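Local coordinates for Serine/threonine protein phosphatase Stp1 (Streptococcus agalactiae, PDB 2PK0) that probably removes phosphate from serine and threonine side chains of proteins, as a magnesium-binding phosphatase of the PP2C family, at residues A[8-13]-A[25-30]; A[46-51]-A[97-102]; A[128-133]-A[188-193]; A[220-225]-A[238-243]. All coordinates share one frame; numbering follows the deposited sequence.

Contact 1 (A[8-13]-A[25-30]); sequences ISLLTD and INQFEN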
loop_
_atom_site.group_PDB
_atom_site.type_symbol
_atom_site.label_atom_id
_atom_site.label_comp_id
_atom_site.label_asym_id
_atom_site.label_seq_id
_atom_site.Cartn_x
_atom_site.Cartn_y
_atom_site.Cartn_z
ATOM N N ILE A 8 6.177 -14.284 -0.697
ATOM C CA ILE A 8 5.890 -12.945 -0.175
ATOM C C ILE A 8 7.019 -12.444 0.741
ATOM O O ILE A 8 7.488 -13.181 1.606
ATOM C CB ILE A 8 4.568 -12.949 0.617
ATOM C CG1 ILE A 8 3.399 -13.388 -0.264
ATOM C CG2 ILE A 8 4.267 -11.576 1.239
ATOM C CD1 ILE A 8 2.046 -13.487 0.534
ATOM N N SER A 9 7.446 -11.195 0.566
ATOM C CA SER A 9 8.439 -10.592 1.459
ATOM C C SER A 9 7.963 -9.237 2.020
ATOM O O SER A 9 7.635 -8.331 1.251
ATOM C CB SER A 9 9.748 -10.401 0.703
ATOM O OG SER A 9 10.795 -9.969 1.544
ATOM N N LEU A 10 7.947 -9.102 3.353
ATOM C CA LEU A 10 7.525 -7.859 4.008
ATOM C C LEU A 10 8.713 -7.178 4.679
ATOM O O LEU A 10 9.535 -7.844 5.283
ATOM C CB LEU A 10 6.456 -8.145 5.066
ATOM C CG LEU A 10 5.155 -8.884 4.712
ATOM C CD1 LEU A 10 4.284 -8.920 5.915
ATOM C CD2 LEU A 10 4.379 -8.254 3.582
ATOM N N LEU A 11 8.816 -5.856 4.571
ATOM C CA LEU A 11 9.862 -5.119 5.277
ATOM C C LEU A 11 9.394 -3.712 5.595
ATOM O O LEU A 11 8.775 -3.046 4.750
ATOM C CB LEU A 11 11.177 -5.038 4.462
ATOM C CG LEU A 11 12.423 -4.456 5.190
ATOM C CD1 LEU A 11 12.769 -5.255 6.460
ATOM C CD2 LEU A 11 13.647 -4.355 4.314
ATOM N N THR A 12 9.694 -3.255 6.806
ATOM C CA THR A 12 9.513 -1.847 7.122
ATOM C C THR A 12 10.799 -1.243 7.671
ATOM O O THR A 12 11.591 -1.936 8.308
ATOM C CB THR A 12 8.327 -1.577 8.095
ATOM O OG1 THR A 12 8.152 -0.163 8.213
ATOM C CG2 THR A 12 8.588 -2.156 9.485
ATOM N N ASP A 13 11.004 0.043 7.395
ATOM C CA ASP A 13 12.155 0.793 7.888
ATOM C C ASP A 13 11.741 2.199 8.279
ATOM O O ASP A 13 10.905 2.827 7.621
ATOM C CB ASP A 13 13.273 0.869 6.846
ATOM C CG ASP A 13 14.589 1.330 7.448
ATOM O OD1 ASP A 13 15.390 0.469 7.857
ATOM O OD2 ASP A 13 14.824 2.549 7.546
ATOM N N ILE A 25 2.741 -2.835 8.344
ATOM C CA ILE A 25 2.550 -3.874 7.315
ATOM C C ILE A 25 2.446 -5.299 7.913
ATOM O O ILE A 25 3.139 -5.627 8.896
ATOM C CB ILE A 25 3.660 -3.808 6.247
ATOM C CG1 ILE A 25 3.224 -4.471 4.937
ATOM C CG2 ILE A 25 4.953 -4.405 6.748
ATOM C CD1 ILE A 25 4.311 -4.427 3.871
ATOM N N ASN A 26 1.550 -6.118 7.350
ATOM C CA ASN A 26 1.383 -7.490 7.782
ATOM C C ASN A 26 0.675 -8.330 6.712
ATOM O O ASN A 26 0.061 -7.793 5.779
ATOM C CB ASN A 26 0.618 -7.558 9.101
ATOM C CG ASN A 26 1.109 -8.680 10.018
ATOM O OD1 ASN A 26 1.792 -9.600 9.579
ATOM N ND2 ASN A 26 0.749 -8.605 11.299
ATOM N N GLN A 27 0.783 -9.651 6.840
ATOM C CA GLN A 27 0.054 -10.563 5.985
ATOM C C GLN A 27 -0.826 -11.481 6.827
ATOM O O GLN A 27 -0.599 -11.637 8.024
ATOM C CB GLN A 27 0.998 -11.364 5.097
ATOM C CG GLN A 27 1.889 -12.336 5.839
ATOM C CD GLN A 27 2.841 -13.091 4.896
ATOM O OE1 GLN A 27 2.405 -13.716 3.932
ATOM N NE2 GLN A 27 4.138 -13.024 5.177
ATOM N N PHE A 28 -1.862 -12.040 6.212
ATOM C CA PHE A 28 -2.854 -12.837 6.917
ATOM C C PHE A 28 -3.291 -13.900 5.942
ATOM O O PHE A 28 -2.991 -13.811 4.772
ATOM C CB PHE A 28 -4.075 -11.976 7.356
ATOM C CG PHE A 28 -3.698 -10.772 8.171
ATOM C CD1 PHE A 28 -3.501 -9.521 7.559
ATOM C CD2 PHE A 28 -3.467 -10.894 9.537
ATOM C CE1 PHE A 28 -3.093 -8.428 8.303
ATOM C CE2 PHE A 28 -3.078 -9.809 10.291
ATOM C CZ PHE A 28 -2.891 -8.569 9.679
ATOM N N GLU A 29 -4.015 -14.902 6.424
ATOM C CA GLU A 29 -4.561 -15.940 5.562
ATOM C C GLU A 29 -5.928 -16.385 6.094
ATOM O O GLU A 29 -6.066 -16.694 7.277
ATOM C CB GLU A 29 -3.591 -17.117 5.494
ATOM C CG GLU A 29 -4.067 -18.247 4.626
ATOM C CD GLU A 29 -2.963 -19.242 4.285
ATOM O OE1 GLU A 29 -1.913 -18.814 3.739
ATOM O OE2 GLU A 29 -3.161 -20.452 4.550
ATOM N N ASN A 30 -6.943 -16.413 5.231
ATOM C CA ASN A 30 -8.286 -16.799 5.662
ATOM C C ASN A 30 -8.465 -18.314 5.720
ATOM O O ASN A 30 -7.517 -19.035 5.392
ATOM C CB ASN A 30 -9.365 -16.076 4.842
ATOM C CG ASN A 30 -9.711 -16.760 3.545
ATOM O OD1 ASN A 30 -8.924 -17.529 2.996
ATOM N ND2 ASN A 30 -10.906 -16.471 3.035
#
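Leu10 carries CG anti to its carbonyl carbon (chi1 -56°), Ile25 turns CG1 anti to its backbone N (chi1 -158°), and Gln27 places CG in the crowded position between backbone N and carbonyl carbon (chi1 67°) before running on extended. These torsions direct three side chains into the gap between segments 8-13 and 25-30, roughly antiparallel strands whose axes come no nearer than 7.4 Å. Each belongs to an outermost strand of a different antiparallel sheet, so the pair illustrates how the PP2C beta sandwich meets along one border through side-chain packing, without backbone pairing. Leu10 does most of the work, and its methyls divide the task. CD2 crosses Ile25 obliquely, 3.8 Å from its CD1, whereas Leu10 CD1 lies against the opposing backbone, 3.7 Å from Asn26 CA. The backbone N-H of Gln27 makes a bent hydrogen bond within its own segment, Gln27 N to Asn26 OD1 at 2.9 Å, with the donor above the plane of the Asn26 side-chain carbonyl. Ile8 and Gln27 meet tip to tip, Ile8 CD1 lying 3.4 Å from Gln27 OE1. Ile25 also leans on Thr239 and Ala241 of the sheet it faces and on Leu39 of its own. With apolar contact on Leu10 and the side-chain amide of exposed Gln27 beside Ile8, the two edges are joined by the packing of hydrocarbon surface, and no directional bond between them fixes their register.

Contact 2 (A[46-51]-A[97-102]); sequences HRAGNI and DDYKGM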
loop_
_atom_site.group_PDB
_atom_site.type_symbol
_atom_site.label_atom_id
_atom_site.label_comp_id
_atom_site.label_asym_id
_atom_site.label_seq_id
_atom_site.Cartn_x
_atom_site.Cartn_y
_atom_site.Cartn_z
ATOM N N HIS A 46 2.337 12.866 17.626
ATOM C CA HIS A 46 2.542 11.921 18.756
ATOM C C HIS A 46 1.606 10.703 18.896
ATOM O O HIS A 46 0.646 10.713 19.687
ATOM C CB HIS A 46 2.735 12.643 20.116
ATOM C CG HIS A 46 2.066 13.983 20.211
ATOM N ND1 HIS A 46 0.700 14.130 20.354
ATOM C CD2 HIS A 46 2.581 15.236 20.209
ATOM C CE1 HIS A 46 0.402 15.416 20.416
ATOM N NE2 HIS A 46 1.526 16.109 20.332
ATOM N N ARG A 47 1.912 9.687 18.086
ATOM C CA ARG A 47 1.320 8.333 18.116
ATOM C C ARG A 47 -0.055 8.117 17.476
ATOM O O ARG A 47 -0.559 6.997 17.478
ATOM C CB ARG A 47 1.458 7.633 19.489
ATOM C CG ARG A 47 2.896 7.625 20.005
ATOM C CD ARG A 47 3.228 6.419 20.836
ATOM N NE ARG A 47 3.273 5.190 20.043
ATOM C CZ ARG A 47 4.326 4.771 19.337
ATOM N NH1 ARG A 47 5.450 5.481 19.301
ATOM N NH2 ARG A 47 4.248 3.631 18.658
ATOM N N ALA A 48 -0.650 9.164 16.909
ATOM C CA ALA A 48 -1.941 9.020 16.217
ATOM C C ALA A 48 -1.768 8.323 14.872
ATOM O O ALA A 48 -2.674 7.638 14.401
ATOM C CB ALA A 48 -2.618 10.366 16.021
ATOM N N GLY A 49 -0.601 8.509 14.263
ATOM C CA GLY A 49 -0.264 7.863 13.005
ATOM C C GLY A 49 0.069 6.410 13.224
ATOM O O GLY A 49 -0.265 5.573 12.382
ATOM N N ASN A 50 0.699 6.115 14.366
ATOM C CA ASN A 50 1.035 4.740 14.747
ATOM C C ASN A 50 -0.201 3.909 15.036
ATOM O O ASN A 50 -0.312 2.793 14.543
ATOM C CB ASN A 50 1.955 4.704 15.968
ATOM C CG ASN A 50 3.182 5.560 15.792
ATOM O OD1 ASN A 50 3.093 6.785 15.775
ATOM N ND2 ASN A 50 4.339 4.923 15.654
ATOM N N ILE A 51 -1.114 4.480 15.826
ATOM C CA ILE A 51 -2.365 3.839 16.221
ATOM C C ILE A 51 -3.223 3.518 14.990
ATOM O O ILE A 51 -3.647 2.391 14.811
ATOM C CB ILE A 51 -3.149 4.708 17.283
ATOM C CG1 ILE A 51 -2.477 4.637 18.661
ATOM C CG2 ILE A 51 -4.593 4.270 17.448
ATOM C CD1 ILE A 51 -2.602 3.273 19.356
ATOM N N ASP A 97 -10.324 11.124 21.924
ATOM C CA ASP A 97 -9.134 11.664 22.569
ATOM C C ASP A 97 -8.774 12.800 21.644
ATOM O O ASP A 97 -9.303 12.890 20.544
ATOM C CB ASP A 97 -8.004 10.629 22.648
ATOM C CG ASP A 97 -6.775 11.127 23.442
ATOM O OD1 ASP A 97 -6.093 12.077 22.980
ATOM O OD2 ASP A 97 -6.473 10.549 24.516
ATOM N N ASP A 98 -7.895 13.684 22.081
ATOM C CA ASP A 98 -7.494 14.778 21.230
ATOM C C ASP A 98 -6.337 14.385 20.302
ATOM O O ASP A 98 -5.187 14.786 20.515
ATOM C CB ASP A 98 -7.136 15.981 22.084
ATOM C CG ASP A 98 -7.779 17.238 21.577
ATOM O OD1 ASP A 98 -8.317 17.192 20.447
ATOM O OD2 ASP A 98 -7.755 18.258 22.301
ATOM N N TYR A 99 -6.649 13.588 19.280
ATOM C CA TYR A 99 -5.659 13.168 18.291
ATOM C C TYR A 99 -5.811 14.010 17.038
ATOM O O TYR A 99 -6.672 13.734 16.185
ATOM C CB TYR A 99 -5.811 11.691 17.934
ATOM C CG TYR A 99 -5.318 10.723 18.987
ATOM C CD1 TYR A 99 -6.154 9.730 19.490
ATOM C CD2 TYR A 99 -4.016 10.785 19.470
ATOM C CE1 TYR A 99 -5.714 8.828 20.434
ATOM C CE2 TYR A 99 -3.569 9.887 20.423
ATOM C CZ TYR A 99 -4.430 8.913 20.900
ATOM O OH TYR A 99 -4.007 8.012 21.847
ATOM N N LYS A 100 -4.969 15.031 16.938
ATOM C CA LYS A 100 -5.032 15.974 15.834
ATOM C C LYS A 100 -4.640 15.306 14.519
ATOM O O LYS A 100 -3.501 14.879 14.357
ATOM C CB LYS A 100 -4.100 17.162 16.105
ATOM C CG LYS A 100 -4.206 17.759 17.506
ATOM C CD LYS A 100 -5.596 18.345 17.770
ATOM C CE LYS A 100 -5.536 19.467 18.799
ATOM N NZ LYS A 100 -4.621 19.135 19.931
ATOM N N GLY A 101 -5.599 15.205 13.603
ATOM C CA GLY A 101 -5.337 14.755 12.232
ATOM C C GLY A 101 -4.963 13.290 12.079
ATOM O O GLY A 101 -4.066 12.949 11.312
ATOM N N MET A 102 -5.645 12.426 12.823
ATOM C CA MET A 102 -5.411 10.989 12.756
ATOM C C MET A 102 -5.965 10.392 11.476
ATOM O O MET A 102 -7.107 10.681 11.084
ATOM C CB MET A 102 -6.071 10.289 13.934
ATOM C CG MET A 102 -5.937 8.797 13.892
ATOM S SD MET A 102 -5.888 8.123 15.535
ATOM C CE MET A 102 -7.543 7.596 15.680
#
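Arg47 O is held by one backbone bond, from Ile51 N at 3.1 Å; it belongs to the N-cap residue and opens the hydrogen bonding of helix 48-64. Across from this helix start, the loop 97-102 presents Tyr99 and Met102, and both meet the methyl of Ala48. Tyr99, with CG anti to its carbonyl carbon (chi1 -75°), brings ring atom CD2 to the methyl, Tyr99 CD2 lying 3.7 Å from Ala48 CB. The approach is oblique, while His46 O lies at the ring's edge, near its plane. Within the loop, Asp97 OD1 stands 4.0 Å above the plane of the Tyr99 ring, over its centre. The loop reverses through a type II beta turn from Tyr99 to Met102, with Gly101 taking the positive phi that favours glycine, and so leads from helix 72-96 into strand 103-112. In PP2C terms, two helices that cover one sheet of the sandwich are joined here, the start of one to the exit of the other, with Ala48 about 10 Å by its side chain from a bound magnesium ion. Met102 reaches the same methyl from a direction roughly at right angles to that of Tyr99. Its CG is anti to the backbone N (chi1 177°), and further bends at chi2 and chi3 set the sulfur 4.0 Å from Ala48 CB, with Met102 SD also 3.4 Å from Ala48 O. Ile51 meets the same sulfur more loosely, CG2 to Met102 SD at 4.5 Å, and both residues pack on Leu93 of helix 72-96.

Contact 3 (A[128-133]-A[188-193]); sequences IVRQGE and EGDYLV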
loop_
_atom_site.group_PDB
_atom_site.type_symbol
_atom_site.label_atom_id
_atom_site.label_comp_id
_atom_site.label_asym_id
_atom_site.label_seq_id
_atom_site.Cartn_x
_atom_site.Cartn_y
_atom_site.Cartn_z
ATOM N N ILE A 128 3.423 -3.510 -10.814
ATOM C CA ILE A 128 3.916 -4.796 -11.264
ATOM C C ILE A 128 5.198 -4.559 -12.024
ATOM O O ILE A 128 5.284 -3.647 -12.839
ATOM C CB ILE A 128 2.898 -5.537 -12.177
ATOM C CG1 ILE A 128 1.717 -6.051 -11.363
ATOM C CG2 ILE A 128 3.551 -6.718 -12.909
ATOM C CD1 ILE A 128 0.561 -6.412 -12.216
ATOM N N VAL A 129 6.206 -5.360 -11.720
ATOM C CA VAL A 129 7.423 -5.377 -12.518
ATOM C C VAL A 129 7.460 -6.621 -13.415
ATOM O O VAL A 129 7.458 -7.749 -12.925
ATOM C CB VAL A 129 8.657 -5.276 -11.614
ATOM C CG1 VAL A 129 9.952 -5.465 -12.415
ATOM C CG2 VAL A 129 8.630 -3.937 -10.877
ATOM N N ARG A 130 7.460 -6.402 -14.726
ATOM C CA ARG A 130 7.486 -7.490 -15.733
ATOM C C ARG A 130 8.544 -7.184 -16.777
ATOM O O ARG A 130 8.604 -6.052 -17.276
ATOM C CB ARG A 130 6.124 -7.607 -16.426
ATOM C CG ARG A 130 5.971 -8.710 -17.466
ATOM C CD ARG A 130 4.501 -8.836 -17.891
ATOM N NE ARG A 130 3.656 -9.085 -16.724
ATOM C CZ ARG A 130 2.389 -8.688 -16.581
ATOM N NH1 ARG A 130 1.779 -7.997 -17.538
ATOM N NH2 ARG A 130 1.739 -8.968 -15.455
ATOM N N GLN A 131 9.363 -8.181 -17.106
ATOM C CA GLN A 131 10.409 -8.048 -18.128
ATOM C C GLN A 131 11.198 -6.744 -17.975
ATOM O O GLN A 131 11.347 -5.982 -18.925
ATOM C CB GLN A 131 9.816 -8.152 -19.543
ATOM C CG GLN A 131 9.088 -9.464 -19.860
ATOM C CD GLN A 131 10.032 -10.650 -20.051
ATOM O OE1 GLN A 131 10.953 -10.600 -20.870
ATOM N NE2 GLN A 131 9.800 -11.724 -19.295
ATOM N N GLY A 132 11.645 -6.472 -16.753
ATOM C CA GLY A 132 12.370 -5.242 -16.418
ATOM C C GLY A 132 11.589 -3.943 -16.391
ATOM O O GLY A 132 12.184 -2.882 -16.350
ATOM N N GLU A 133 10.265 -3.998 -16.416
ATOM C CA GLU A 133 9.491 -2.750 -16.496
ATOM C C GLU A 133 8.460 -2.592 -15.386
ATOM O O GLU A 133 7.715 -3.529 -15.131
ATOM C CB GLU A 133 8.787 -2.636 -17.845
ATOM C CG GLU A 133 8.076 -1.307 -18.016
ATOM C CD GLU A 133 7.365 -1.172 -19.334
ATOM O OE1 GLU A 133 7.554 -2.038 -20.219
ATOM O OE2 GLU A 133 6.611 -0.189 -19.476
ATOM N N GLU A 188 4.057 -15.430 -14.708
ATOM C CA GLU A 188 5.260 -16.060 -14.164
ATOM C C GLU A 188 6.460 -15.132 -14.293
ATOM O O GLU A 188 6.719 -14.602 -15.364
ATOM C CB GLU A 188 5.539 -17.388 -14.877
ATOM C CG GLU A 188 4.833 -18.583 -14.248
ATOM C CD GLU A 188 4.907 -19.854 -15.098
ATOM O OE1 GLU A 188 5.702 -19.896 -16.064
ATOM O OE2 GLU A 188 4.166 -20.816 -14.795
ATOM N N GLY A 189 7.166 -14.912 -13.193
ATOM C CA GLY A 189 8.306 -14.001 -13.192
ATOM C C GLY A 189 8.018 -12.568 -12.761
ATOM O O GLY A 189 8.955 -11.777 -12.593
ATOM N N ASP A 190 6.732 -12.236 -12.586
ATOM C CA ASP A 190 6.304 -10.899 -12.146
ATOM C C ASP A 190 6.719 -10.620 -10.709
ATOM O O ASP A 190 6.985 -11.542 -9.935
ATOM C CB ASP A 190 4.778 -10.756 -12.219
ATOM C CG ASP A 190 4.259 -10.501 -13.627
ATOM O OD1 ASP A 190 5.061 -10.250 -14.543
ATOM O OD2 ASP A 190 3.027 -10.534 -13.821
ATOM N N TYR A 191 6.782 -9.341 -10.363
ATOM C CA TYR A 191 6.922 -8.916 -8.980
ATOM C C TYR A 191 5.798 -7.935 -8.725
ATOM O O TYR A 191 5.720 -6.901 -9.395
ATOM C CB TYR A 191 8.246 -8.188 -8.730
ATOM C CG TYR A 191 9.513 -9.017 -8.900
ATOM C CD1 TYR A 191 10.075 -9.688 -7.828
ATOM C CD2 TYR A 191 10.152 -9.102 -10.129
ATOM C CE1 TYR A 191 11.217 -10.434 -7.971
ATOM C CE2 TYR A 191 11.307 -9.848 -10.287
ATOM C CZ TYR A 191 11.829 -10.519 -9.205
ATOM O OH TYR A 191 12.974 -11.268 -9.358
ATOM N N LEU A 192 4.910 -8.261 -7.792
ATOM C CA LEU A 192 3.991 -7.268 -7.269
ATOM C C LEU A 192 4.800 -6.442 -6.298
ATOM O O LEU A 192 5.533 -7.002 -5.467
ATOM C CB LEU A 192 2.825 -7.916 -6.512
ATOM C CG LEU A 192 1.695 -6.953 -6.110
ATOM C CD1 LEU A 192 1.062 -6.310 -7.341
ATOM C CD2 LEU A 192 0.662 -7.668 -5.291
ATOM N N VAL A 193 4.682 -5.114 -6.396
ATOM C CA VAL A 193 5.382 -4.230 -5.494
ATOM C C VAL A 193 4.384 -3.329 -4.773
ATOM O O VAL A 193 3.811 -2.422 -5.356
ATOM C CB VAL A 193 6.421 -3.371 -6.237
ATOM C CG1 VAL A 193 7.245 -2.511 -5.242
ATOM C CG2 VAL A 193 7.346 -4.238 -7.072
HETATM O O HOH W 1 9.509 -9.434 -13.718
#
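Strands 128-130 and 191-193 pair antiparallel, with Val129 and Tyr191 as the hydrogen-bonded pair: Val129 N donates almost straight (170°) to Tyr191 O at 2.8 Å, and Tyr191 N returns a bond to Val129 O on a lone pair in the carbonyl plane. A water bridges the strand end, donating to both Val129 O and Gly189 O. Beyond the pair, Arg130 and Asp190 run side by side in the same direction, and the guanidinium grips the carboxylate side-on. Arg130 NE meets Asp190 OD1 at 2.8 Å on the syn lone pair. Arg130 NH2 reaches Asp190 OD2 at 2.6 Å from above the carboxylate plane, the two flat groups being 26° apart. The bend at chi3 of Arg130 (-57°) turns the guanidinium to this grip. Arg130 also begins a type I' turn to Glu133, the tight reversal of a two-residue beta hairpin, so the salt bridge ties this hairpin of the PP2C sandwich to the start of strand 191-195. Asp190 OD2 takes a second bond from Glu187 N, which would steady the carboxylate. On one sheet face Ile128 CG1 crosses Leu192 CD1 at 4.1 Å; on the other, Val129 CG2 meets Val193 CG2 at 4.0 Å.

Contact 4 (A[220-225]-A[238-243]); sequences DKNQDL and ITVALV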
loop_
_atom_site.group_PDB
_atom_site.type_symbol
_atom_site.label_atom_id
_atom_site.label_comp_id
_atom_site.label_asym_id
_atom_site.label_seq_id
_atom_site.Cartn_x
_atom_site.Cartn_y
_atom_site.Cartn_z
ATOM N N ASP A 220 16.538 -10.336 0.352
ATOM C CA ASP A 220 17.727 -9.484 0.119
ATOM C C ASP A 220 17.396 -8.288 -0.775
ATOM O O ASP A 220 17.954 -7.197 -0.594
ATOM C CB ASP A 220 18.904 -10.244 -0.518
ATOM C CG ASP A 220 19.710 -11.084 0.483
ATOM O OD1 ASP A 220 19.365 -11.110 1.683
ATOM O OD2 ASP A 220 20.700 -11.734 0.051
ATOM N N LYS A 221 16.510 -8.505 -1.749
ATOM C CA LYS A 221 16.094 -7.451 -2.664
ATOM C C LYS A 221 15.299 -6.366 -1.942
ATOM O O LYS A 221 15.479 -5.176 -2.213
ATOM C CB LYS A 221 15.269 -8.025 -3.819
ATOM C CG LYS A 221 16.083 -8.687 -4.932
ATOM C CD LYS A 221 15.255 -9.771 -5.618
ATOM C CE LYS A 221 15.927 -10.294 -6.873
ATOM N NZ LYS A 221 14.950 -11.053 -7.697
ATOM N N ASN A 222 14.444 -6.784 -1.008
ATOM C CA ASN A 222 13.646 -5.861 -0.228
ATOM C C ASN A 222 14.552 -5.026 0.659
ATOM O O ASN A 222 14.329 -3.828 0.815
ATOM C CB ASN A 222 12.636 -6.633 0.616
ATOM C CG ASN A 222 11.284 -5.922 0.737
ATOM O OD1 ASN A 222 11.179 -4.701 0.580
ATOM N ND2 ASN A 222 10.243 -6.700 1.031
ATOM N N GLN A 223 15.590 -5.654 1.208
ATOM C CA GLN A 223 16.611 -4.959 1.999
ATOM C C GLN A 223 17.364 -3.940 1.147
ATOM O O GLN A 223 17.617 -2.827 1.590
ATOM C CB GLN A 223 17.578 -5.963 2.660
ATOM C CG GLN A 223 18.533 -5.358 3.694
ATOM C CD GLN A 223 17.822 -4.432 4.682
ATOM O OE1 GLN A 223 17.988 -3.199 4.638
ATOM N NE2 GLN A 223 17.006 -5.025 5.574
ATOM N N ASP A 224 17.672 -4.311 -0.092
ATOM C CA ASP A 224 18.333 -3.406 -1.035
ATOM C C ASP A 224 17.482 -2.213 -1.422
ATOM O O ASP A 224 18.006 -1.153 -1.706
ATOM C CB ASP A 224 18.712 -4.145 -2.319
ATOM C CG ASP A 224 19.914 -5.043 -2.152
ATOM O OD1 ASP A 224 20.551 -5.026 -1.082
ATOM O OD2 ASP A 224 20.230 -5.763 -3.112
ATOM N N LEU A 225 16.173 -2.401 -1.451
ATOM C CA LEU A 225 15.233 -1.331 -1.760
ATOM C C LEU A 225 15.220 -0.259 -0.673
ATOM O O LEU A 225 15.209 0.932 -0.986
ATOM C CB LEU A 225 13.823 -1.888 -1.954
ATOM C CG LEU A 225 13.470 -2.594 -3.266
ATOM C CD1 LEU A 225 12.018 -3.062 -3.237
ATOM C CD2 LEU A 225 13.670 -1.680 -4.444
ATOM N N ILE A 238 9.773 4.000 5.147
ATOM C CA ILE A 238 9.720 3.182 3.931
ATOM C C ILE A 238 9.158 1.833 4.299
ATOM O O ILE A 238 9.573 1.258 5.300
ATOM C CB ILE A 238 11.107 2.934 3.397
ATOM C CG1 ILE A 238 11.971 4.181 3.587
ATOM C CG2 ILE A 238 11.033 2.511 1.978
ATOM C CD1 ILE A 238 13.451 3.875 3.707
ATOM N N THR A 239 8.215 1.322 3.511
ATOM C CA THR A 239 7.526 0.077 3.850
ATOM C C THR A 239 7.122 -0.619 2.574
ATOM O O THR A 239 6.472 -0.011 1.735
ATOM C CB THR A 239 6.292 0.356 4.720
ATOM O OG1 THR A 239 6.729 0.793 6.018
ATOM C CG2 THR A 239 5.462 -0.887 4.903
ATOM N N VAL A 240 7.558 -1.870 2.391
ATOM C CA VAL A 240 7.378 -2.560 1.112
ATOM C C VAL A 240 6.903 -4.006 1.283
ATOM O O VAL A 240 7.444 -4.756 2.105
ATOM C CB VAL A 240 8.690 -2.555 0.245
ATOM C CG1 VAL A 240 8.409 -3.002 -1.177
ATOM C CG2 VAL A 240 9.334 -1.186 0.197
ATOM N N ALA A 241 5.879 -4.391 0.523
ATOM C CA ALA A 241 5.560 -5.806 0.324
ATOM C C ALA A 241 5.925 -6.214 -1.091
ATOM O O ALA A 241 5.508 -5.568 -2.064
ATOM C CB ALA A 241 4.102 -6.066 0.561
ATOM N N LEU A 242 6.701 -7.281 -1.218
ATOM C CA LEU A 242 7.027 -7.810 -2.539
ATOM C C LEU A 242 6.456 -9.194 -2.668
ATOM O O LEU A 242 6.572 -9.985 -1.735
ATOM C CB LEU A 242 8.529 -7.896 -2.750
ATOM C CG LEU A 242 9.345 -6.618 -2.863
ATOM C CD1 LEU A 242 10.802 -6.998 -2.721
ATOM C CD2 LEU A 242 9.099 -5.937 -4.188
ATOM N N VAL A 243 5.821 -9.468 -3.811
ATOM C CA VAL A 243 5.358 -10.804 -4.152
ATOM C C VAL A 243 6.012 -11.242 -5.476
ATOM O O VAL A 243 5.854 -10.578 -6.485
ATOM C CB VAL A 243 3.824 -10.870 -4.313
ATOM C CG1 VAL A 243 3.353 -12.323 -4.416
ATOM C CG2 VAL A 243 3.110 -10.144 -3.172
#
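A helix lies on a strand here: segment 220-225 of helix 218-231 packs along segment 238-243 of strand 238-245, in the outer alpha layer of the PP2C alpha-beta-beta-alpha sandwich. Their axes run nearly antiparallel (153°) and approach to 9.4 Å, a separation that side chains must fill. The strand begins two residues after Asp236, a magnesium ligand in this structure, and the side chain of Val240 is about 11 Å from a bound magnesium ion. Asn222, Leu225, Val240 and Leu242 carry the contact, all buried. Val240 and Leu242 point toward the helix. Asn222 slides past both in the opposite direction. Leu242 CD1 lies over one face of the amide, 3.7 Å from Asn222 CG, while Val240 CB lies near the amide plane, 3.3 Å from Asn222 OD1. This burial of an amide is met in part by its nitrogen, since Asn222 ND2 makes a weak hydrogen bond to Ser9 OG on the neighbouring strand 6-13. Leu225, one turn on, also leans on Ile208 and Val211 of helix 205-212, which extends the apolar layer. With CG anti to its carbonyl carbon and a straight second torsion (chi2 -180°), Leu225 meets Leu242 tip to tip and crosses Val240 at about a right angle. A single methyl serves both: Leu225 CD1 lies 4.2 Å from Leu242 CD1 and equally 4.2 Å from Val240 CG1.

From the N terminus the four contacts follow in series, none nesting in or crossing another. Contact 1 closes a loop of 11 residues and joins the edges of the two sheets. Contact 2 closes 45 residues, mostly helices 48-64 and 72-96, and ties the start of the first to the loop that leaves the second, above one sheet. Contact 3 spans 54 residues and pairs two strands of the other sheet, on the far side of the chain's centre from contact 2. Contact 4 closes 12 residues, laying helix 218-231 on that sheet. Its strand 238-245 lies between strands 6-13 and 191-195, and backbone bonds Ser9 to Leu242 and Leu192 to Val243 connect it with contacts 1 and 3.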